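Local structure of histone fold protein (1F1E) at residues 7-10 with 11-14; 22-25 with 26-29; 32-35 with 36-40. The protein is an archaeal histone, a DNA-binding protein that carries two histone folds in one chain and probably takes part in histone-type pairing. All blocks are in the same frame, centred on the assembly; numbering follows the deposited sequence. Where two conformers were deposited one is given.

Contact 1 (7-10 with 11-14); sequences KAAI and ERIF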
loop_
_atom_site.group_PDB
_atom_site.type_symbol
_atom_site.label_atom_id
_atom_site.label_comp_id
_atom_site.label_asym_id
_atom_site.label_seq_id
_atom_site.Cartn_x
_atom_site.Cartn_y
_atom_site.Cartn_z
ATOM N N LYS A 7 -11.956 20.410 -7.443
ATOM C CA LYS A 7 -11.158 20.815 -6.305
ATOM C C LYS A 7 -12.056 21.124 -5.095
ATOM O O LYS A 7 -11.707 20.794 -3.957
ATOM C CB LYS A 7 -10.277 22.054 -6.549
ATOM C CG LYS A 7 -9.135 21.798 -7.483
ATOM C CD LYS A 7 -8.327 22.979 -7.962
ATOM C CE LYS A 7 -6.931 22.679 -8.453
ATOM N NZ LYS A 7 -5.921 23.800 -8.540
ATOM N N ALA A 8 -13.201 21.748 -5.349
ATOM C CA ALA A 8 -14.063 22.077 -4.212
ATOM C C ALA A 8 -14.533 20.852 -3.454
ATOM O O ALA A 8 -14.595 20.876 -2.213
ATOM C CB ALA A 8 -15.248 22.878 -4.723
ATOM N N ALA A 9 -14.774 19.807 -4.239
ATOM C CA ALA A 9 -15.201 18.509 -3.645
ATOM C C ALA A 9 -14.027 17.837 -2.930
ATOM O O ALA A 9 -14.229 17.375 -1.797
ATOM C CB ALA A 9 -15.835 17.575 -4.653
ATOM N N ILE A 10 -12.839 17.812 -3.538
ATOM C CA ILE A 10 -11.628 17.337 -2.850
ATOM C C ILE A 10 -11.454 18.014 -1.503
ATOM O O ILE A 10 -11.253 17.362 -0.478
ATOM C CB ILE A 10 -10.386 17.505 -3.709
ATOM C CG1 ILE A 10 -10.481 16.652 -5.008
ATOM C CG2 ILE A 10 -9.130 17.199 -2.929
ATOM C CD1 ILE A 10 -9.342 16.991 -5.951
ATOM N N GLU A 11 -11.549 19.350 -1.515
ATOM C CA GLU A 11 -11.431 20.039 -0.260
ATOM C C GLU A 11 -12.495 19.701 0.766
ATOM O O GLU A 11 -12.086 19.520 1.875
ATOM C CB GLU A 11 -11.525 21.565 -0.550
ATOM C CG GLU A 11 -11.226 22.334 0.717
ATOM C CD GLU A 11 -11.304 23.822 0.569
ATOM O OE1 GLU A 11 -11.415 24.314 -0.587
ATOM O OE2 GLU A 11 -11.274 24.471 1.634
ATOM N N ARG A 12 -13.781 19.663 0.348
ATOM C CA ARG A 12 -14.796 19.360 1.362
ATOM C C ARG A 12 -14.560 17.976 1.999
ATOM O O ARG A 12 -14.742 17.770 3.186
ATOM C CB ARG A 12 -16.231 19.461 0.841
ATOM C CG ARG A 12 -16.649 20.907 0.502
ATOM C CD ARG A 12 -18.143 20.894 0.144
ATOM N NE ARG A 12 -18.313 20.206 -1.143
ATOM C CZ ARG A 12 -18.247 20.760 -2.340
ATOM N NH1 ARG A 12 -18.015 22.058 -2.527
ATOM N NH2 ARG A 12 -18.425 20.027 -3.408
ATOM N N ILE A 13 -14.169 17.038 1.113
ATOM C CA ILE A 13 -14.057 15.667 1.563
ATOM C C ILE A 13 -12.881 15.593 2.523
ATOM O O ILE A 13 -12.943 14.994 3.580
ATOM C CB ILE A 13 -13.985 14.714 0.399
ATOM C CG1 ILE A 13 -15.304 14.674 -0.377
ATOM C CG2 ILE A 13 -13.588 13.325 0.817
ATOM C CD1 ILE A 13 -15.139 14.126 -1.797
ATOM N N PHE A 14 -11.749 16.162 2.122
ATOM C CA PHE A 14 -10.588 16.157 3.035
ATOM C C PHE A 14 -10.939 16.818 4.354
ATOM O O PHE A 14 -10.587 16.351 5.438
ATOM C CB PHE A 14 -9.463 16.904 2.345
ATOM C CG PHE A 14 -8.172 16.913 3.101
ATOM C CD1 PHE A 14 -7.822 17.956 3.904
ATOM C CD2 PHE A 14 -7.303 15.827 3.006
ATOM C CE1 PHE A 14 -6.626 17.988 4.606
ATOM C CE2 PHE A 14 -6.144 15.836 3.718
ATOM C CZ PHE A 14 -5.799 16.906 4.512
HETATM O O HOH W 1 -14.492 23.385 -0.757
#
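The guanidinium of R12 lies with one face over the backbone of the preceding turn: the carbonyl oxygen A8 O sits 3.6 Å from the plane, over its centre, and A9 N is set off toward the rim of the same face. The two amino groups reach the methyls of that turn, R12 NH1 coming within 3.6 Å of A8 CB and NH2 meeting A9 CB. A bend at chi3 (-70°) folds the arginine back along its own helix instead of letting it run outward. The small side chains of A8 and A9 suit this turn, since they leave room for the flat cation. A8 O is also well used: it accepts R12 N at 2.9 Å, and a water donates to it. That water gives a second, weak bond to E11 OE1, so it links backbone to carboxylate. E11 N is bound by K7 O at 2.8 Å, while I13 N and F14 N bond to A9 O and I10 O in the regular helical pattern. The polar tips look elsewhere for their main partners, E11 to R15 and R12 to E81, both by salt bridges. On the buried side of this amphipathic helix, I10 rests on V35 of helix 25-51, I13 and F14 press on helix 102-129 of the second histone fold, and F14 also touches L23 of strand 22-23.

Contact 2 (22-25 with 26-29); sequences RLSQ and DAKD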
loop_
_atom_site.group_PDB
_atom_site.type_symbol
_atom_site.label_atom_id
_atom_site.label_comp_id
_atom_site.label_asym_id
_atom_site.label_seq_id
_atom_site.Cartn_x
_atom_site.Cartn_y
_atom_site.Cartn_z
ATOM N N ARG A 22 -8.589 24.748 10.772
ATOM C CA ARG A 22 -8.416 25.527 9.546
ATOM C C ARG A 22 -7.551 24.755 8.545
ATOM O O ARG A 22 -6.809 23.835 8.961
ATOM C CB ARG A 22 -7.813 26.889 9.872
ATOM N N LEU A 23 -7.654 25.125 7.281
ATOM C CA LEU A 23 -6.882 24.457 6.228
ATOM C C LEU A 23 -6.118 25.507 5.451
ATOM O O LEU A 23 -6.738 26.445 4.890
ATOM C CB LEU A 23 -7.845 23.679 5.347
ATOM C CG LEU A 23 -7.236 22.726 4.304
ATOM C CD1 LEU A 23 -6.368 21.646 4.984
ATOM C CD2 LEU A 23 -8.337 22.136 3.467
ATOM N N SER A 24 -4.787 25.423 5.453
ATOM C CA SER A 24 -4.032 26.440 4.707
ATOM C C SER A 24 -4.072 26.192 3.190
ATOM O O SER A 24 -4.403 25.121 2.674
ATOM C CB SER A 24 -2.581 26.433 5.174
ATOM O OG SER A 24 -1.908 25.263 4.828
ATOM N N GLN A 25 -3.674 27.235 2.443
ATOM C CA GLN A 25 -3.591 27.094 1.003
ATOM C C GLN A 25 -2.555 26.036 0.630
ATOM O O GLN A 25 -2.783 25.322 -0.325
ATOM C CB GLN A 25 -3.178 28.496 0.507
ATOM C CG GLN A 25 -3.554 28.838 -0.900
ATOM C CD GLN A 25 -5.005 28.471 -1.173
ATOM O OE1 GLN A 25 -5.925 29.202 -0.771
ATOM N NE2 GLN A 25 -5.174 27.347 -1.847
ATOM N N ASP A 26 -1.407 25.936 1.307
ATOM C CA ASP A 26 -0.395 24.953 0.850
ATOM C C ASP A 26 -0.881 23.521 1.067
ATOM O O ASP A 26 -0.522 22.581 0.360
ATOM C CB ASP A 26 0.965 25.166 1.460
ATOM C CG ASP A 26 1.190 25.206 2.926
ATOM O OD1 ASP A 26 0.260 25.041 3.750
ATOM O OD2 ASP A 26 2.375 25.460 3.233
ATOM N N ALA A 27 -1.768 23.294 1.995
ATOM C CA ALA A 27 -2.454 22.069 2.291
ATOM C C ALA A 27 -3.433 21.815 1.163
ATOM O O ALA A 27 -3.468 20.674 0.693
ATOM C CB ALA A 27 -3.165 22.123 3.616
ATOM N N LYS A 28 -4.176 22.832 0.766
ATOM C CA LYS A 28 -5.074 22.592 -0.359
ATOM C C LYS A 28 -4.235 22.258 -1.576
ATOM O O LYS A 28 -4.576 21.382 -2.375
ATOM C CB LYS A 28 -5.967 23.822 -0.580
ATOM C CG LYS A 28 -6.844 24.160 0.590
ATOM C CD LYS A 28 -7.608 25.473 0.440
ATOM C CE LYS A 28 -8.187 25.929 1.748
ATOM N NZ LYS A 28 -9.051 27.135 1.645
ATOM N N ASP A 29 -3.121 22.955 -1.815
ATOM C CA ASP A 29 -2.293 22.702 -2.968
ATOM C C ASP A 29 -1.855 21.231 -2.992
ATOM O O ASP A 29 -1.870 20.537 -4.025
ATOM C CB ASP A 29 -1.034 23.516 -2.942
ATOM C CG ASP A 29 -0.955 24.966 -3.278
ATOM O OD1 ASP A 29 -1.880 25.431 -3.942
ATOM O OD2 ASP A 29 0.029 25.597 -2.855
#
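S24 is the N-cap of helix 25-51, the long central helix of the first histone fold, at the point where the short strand 22-23 gives way to the helix. S24 OG lies 2.4 Å from D26 OD1, too short to be read as an ordinary hydrogen bond, so the detail of this pairing is doubtful. Both side chains take the position between backbone N and carbonyl carbon (chi1 67° for S24, 56° for D26), which turns the hydroxyl and the carboxylate toward each other. Serine suits the cap because its short hydroxyl stays near the backbone, and an aspartate in the first turn probably interacts favourably with the helix dipole. The first helical bonds follow: K28 N to S24 O at 3.0 Å and D29 N to Q25 O at 2.8 Å, with a weak one from A27 N to S24 O. On the apolar side L23 CD1 meets A27 CB at 3.5 Å, a methyl small enough to let the leucine close in. The extended K28 chain passes obliquely by L23, its CG 3.8 Å from L23 CD2, using its aliphatic part as cover. Behind the cap, strand 22-23 pairs in parallel with strand 134-135 of the second fold: V135 O is a second partner of the S24 hydroxyl and G137 N bonds to D26 OD1, while L23 packs on E11 and R15.

Contact 3 (32-35 with 36-40); sequences YDFV and PTMAE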
loop_
_atom_site.group_PDB
_atom_site.type_symbol
_atom_site.label_atom_id
_atom_site.label_comp_id
_atom_site.label_asym_id
_atom_site.label_seq_id
_atom_site.Cartn_x
_atom_site.Cartn_y
_atom_site.Cartn_z
ATOM N N TYR A 32 -4.790 18.879 -3.830
ATOM C CA TYR A 32 -5.253 18.962 -5.226
ATOM C C TYR A 32 -4.316 18.202 -6.136
ATOM O O TYR A 32 -4.690 17.590 -7.160
ATOM C CB TYR A 32 -5.272 20.440 -5.585
ATOM C CG TYR A 32 -6.313 21.267 -4.862
ATOM C CD1 TYR A 32 -7.451 20.793 -4.271
ATOM C CD2 TYR A 32 -6.193 22.651 -4.767
ATOM C CE1 TYR A 32 -8.399 21.556 -3.632
ATOM C CE2 TYR A 32 -7.067 23.477 -4.157
ATOM C CZ TYR A 32 -8.189 22.907 -3.567
ATOM O OH TYR A 32 -9.060 23.753 -2.968
ATOM N N ASP A 33 -3.045 18.250 -5.773
ATOM C CA ASP A 33 -2.144 17.482 -6.622
ATOM C C ASP A 33 -2.341 15.992 -6.302
ATOM O O ASP A 33 -2.408 15.123 -7.164
ATOM C CB ASP A 33 -0.669 17.883 -6.427
ATOM C CG ASP A 33 -0.233 19.127 -7.221
ATOM O OD1 ASP A 33 -0.993 19.558 -8.119
ATOM O OD2 ASP A 33 0.832 19.723 -6.873
ATOM N N PHE A 34 -2.427 15.642 -5.006
ATOM C CA PHE A 34 -2.385 14.261 -4.615
ATOM C C PHE A 34 -3.665 13.445 -4.856
ATOM O O PHE A 34 -3.589 12.332 -5.350
ATOM C CB PHE A 34 -1.996 14.191 -3.118
ATOM C CG PHE A 34 -2.047 12.757 -2.637
ATOM C CD1 PHE A 34 -0.980 11.920 -2.977
ATOM C CD2 PHE A 34 -3.083 12.318 -1.844
ATOM C CE1 PHE A 34 -1.035 10.622 -2.525
ATOM C CE2 PHE A 34 -3.149 10.986 -1.463
ATOM C CZ PHE A 34 -2.097 10.195 -1.794
ATOM N N VAL A 35 -4.794 14.009 -4.475
ATOM C CA VAL A 35 -6.032 13.203 -4.550
ATOM C C VAL A 35 -6.279 12.687 -5.950
ATOM O O VAL A 35 -6.608 11.496 -6.061
ATOM C CB VAL A 35 -7.234 13.927 -3.911
ATOM C CG1 VAL A 35 -8.549 13.232 -4.151
ATOM C CG2 VAL A 35 -6.951 14.041 -2.417
ATOM N N PRO A 36 -6.190 13.440 -7.035
ATOM C CA PRO A 36 -6.399 12.828 -8.347
ATOM C C PRO A 36 -5.395 11.749 -8.669
ATOM O O PRO A 36 -5.724 10.769 -9.325
ATOM C CB PRO A 36 -6.284 14.059 -9.290
ATOM C CG PRO A 36 -6.612 15.212 -8.427
ATOM C CD PRO A 36 -5.972 14.908 -7.109
ATOM N N THR A 37 -4.143 11.889 -8.265
ATOM C CA THR A 37 -3.135 10.854 -8.486
ATOM C C THR A 37 -3.461 9.592 -7.711
ATOM O O THR A 37 -3.357 8.490 -8.239
ATOM C CB THR A 37 -1.762 11.409 -8.041
ATOM O OG1 THR A 37 -1.358 12.416 -8.962
ATOM C CG2 THR A 37 -0.690 10.357 -8.054
HETATM N N MSE A 38 -3.924 9.778 -6.431
HETATM C CA MSE A 38 -4.386 8.647 -5.641
HETATM C C MSE A 38 -5.584 7.974 -6.273
HETATM O O MSE A 38 -5.643 6.758 -6.331
HETATM C CB MSE A 38 -4.696 9.081 -4.213
HETATM C CG MSE A 38 -5.200 7.979 -3.355
HETATM SE SE MSE A 38 -6.992 7.722 -3.386
HETATM C CE MSE A 38 -7.621 9.202 -2.633
ATOM N N ALA A 39 -6.540 8.734 -6.744
ATOM C CA ALA A 39 -7.709 8.150 -7.380
ATOM C C ALA A 39 -7.307 7.322 -8.577
ATOM O O ALA A 39 -7.846 6.227 -8.818
ATOM C CB ALA A 39 -8.725 9.217 -7.757
ATOM N N GLU A 40 -6.351 7.826 -9.378
ATOM C CA GLU A 40 -5.888 7.091 -10.543
ATOM C C GLU A 40 -5.154 5.828 -10.146
ATOM O O GLU A 40 -5.340 4.779 -10.768
ATOM C CB GLU A 40 -5.044 8.047 -11.402
ATOM C CG GLU A 40 -4.492 7.385 -12.626
ATOM C CD GLU A 40 -4.036 8.334 -13.708
ATOM O OE1 GLU A 40 -4.028 9.525 -13.475
ATOM O OE2 GLU A 40 -3.741 7.825 -14.773
#
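With CG anti to the backbone N in both residues (chi1 176° for F34, 179° for M38), the two side chains leave successive turns of the helix so that the phenyl ring leans forward over the next turn. M38, a selenomethionine in this crystal, then presents its CB to one face of the F34 ring, 4.1 Å from the centroid and 29° off the ring normal, a CH-pi contact. The ring atoms nearest this methylene are CE2 and CZ, each 3.7 Å from M38 CB. Replacing this phenylalanine by an alanine is likely to leave M38 CB without its aromatic cover and open a gap beside L119. All this belongs to the middle of helix 25-51, the longest of the three helices of its histone fold, which has a proline within it. P36 has no N-H to offer Y32 O, and its ring takes the place of the missing hydrogen, with CD 3.0 Å from that oxygen; the helix is kinked there. The interruption reaches one residue further, since T37 N stands 3.8 Å from D33 O. The regular pattern returns at M38, whose N binds F34 O, and continues with A39 N to V35 O, each at 2.8 Å. The buried flank faces the second fold: F34 lies on L119, V35 and M38 on T116, and A39 on I112, all of helix 102-129, while P36 also receives I10 of helix 7-15.

Overall arrangement
All three contacts belong to the first histone fold, and contacts 2 and 3 share helix 25-51, the former at its start and the latter in its middle. Contact 3 is the innermost, its centre about 7 Å from that of the chain, and relies on aromatic, aliphatic and proline packing; contact 2, its centre about 17 Å from the chain's, relies on a polar cap. Contact 1, on helix 7-15, is intermediate, with a charged outer side and an apolar inner one. It touches both others: E11 forms a long, weak ion pair with K28 of contact 2, and K7 and E11 meet Y32 of contact 3. Contacts 2 and 3 adjoin in sequence alone.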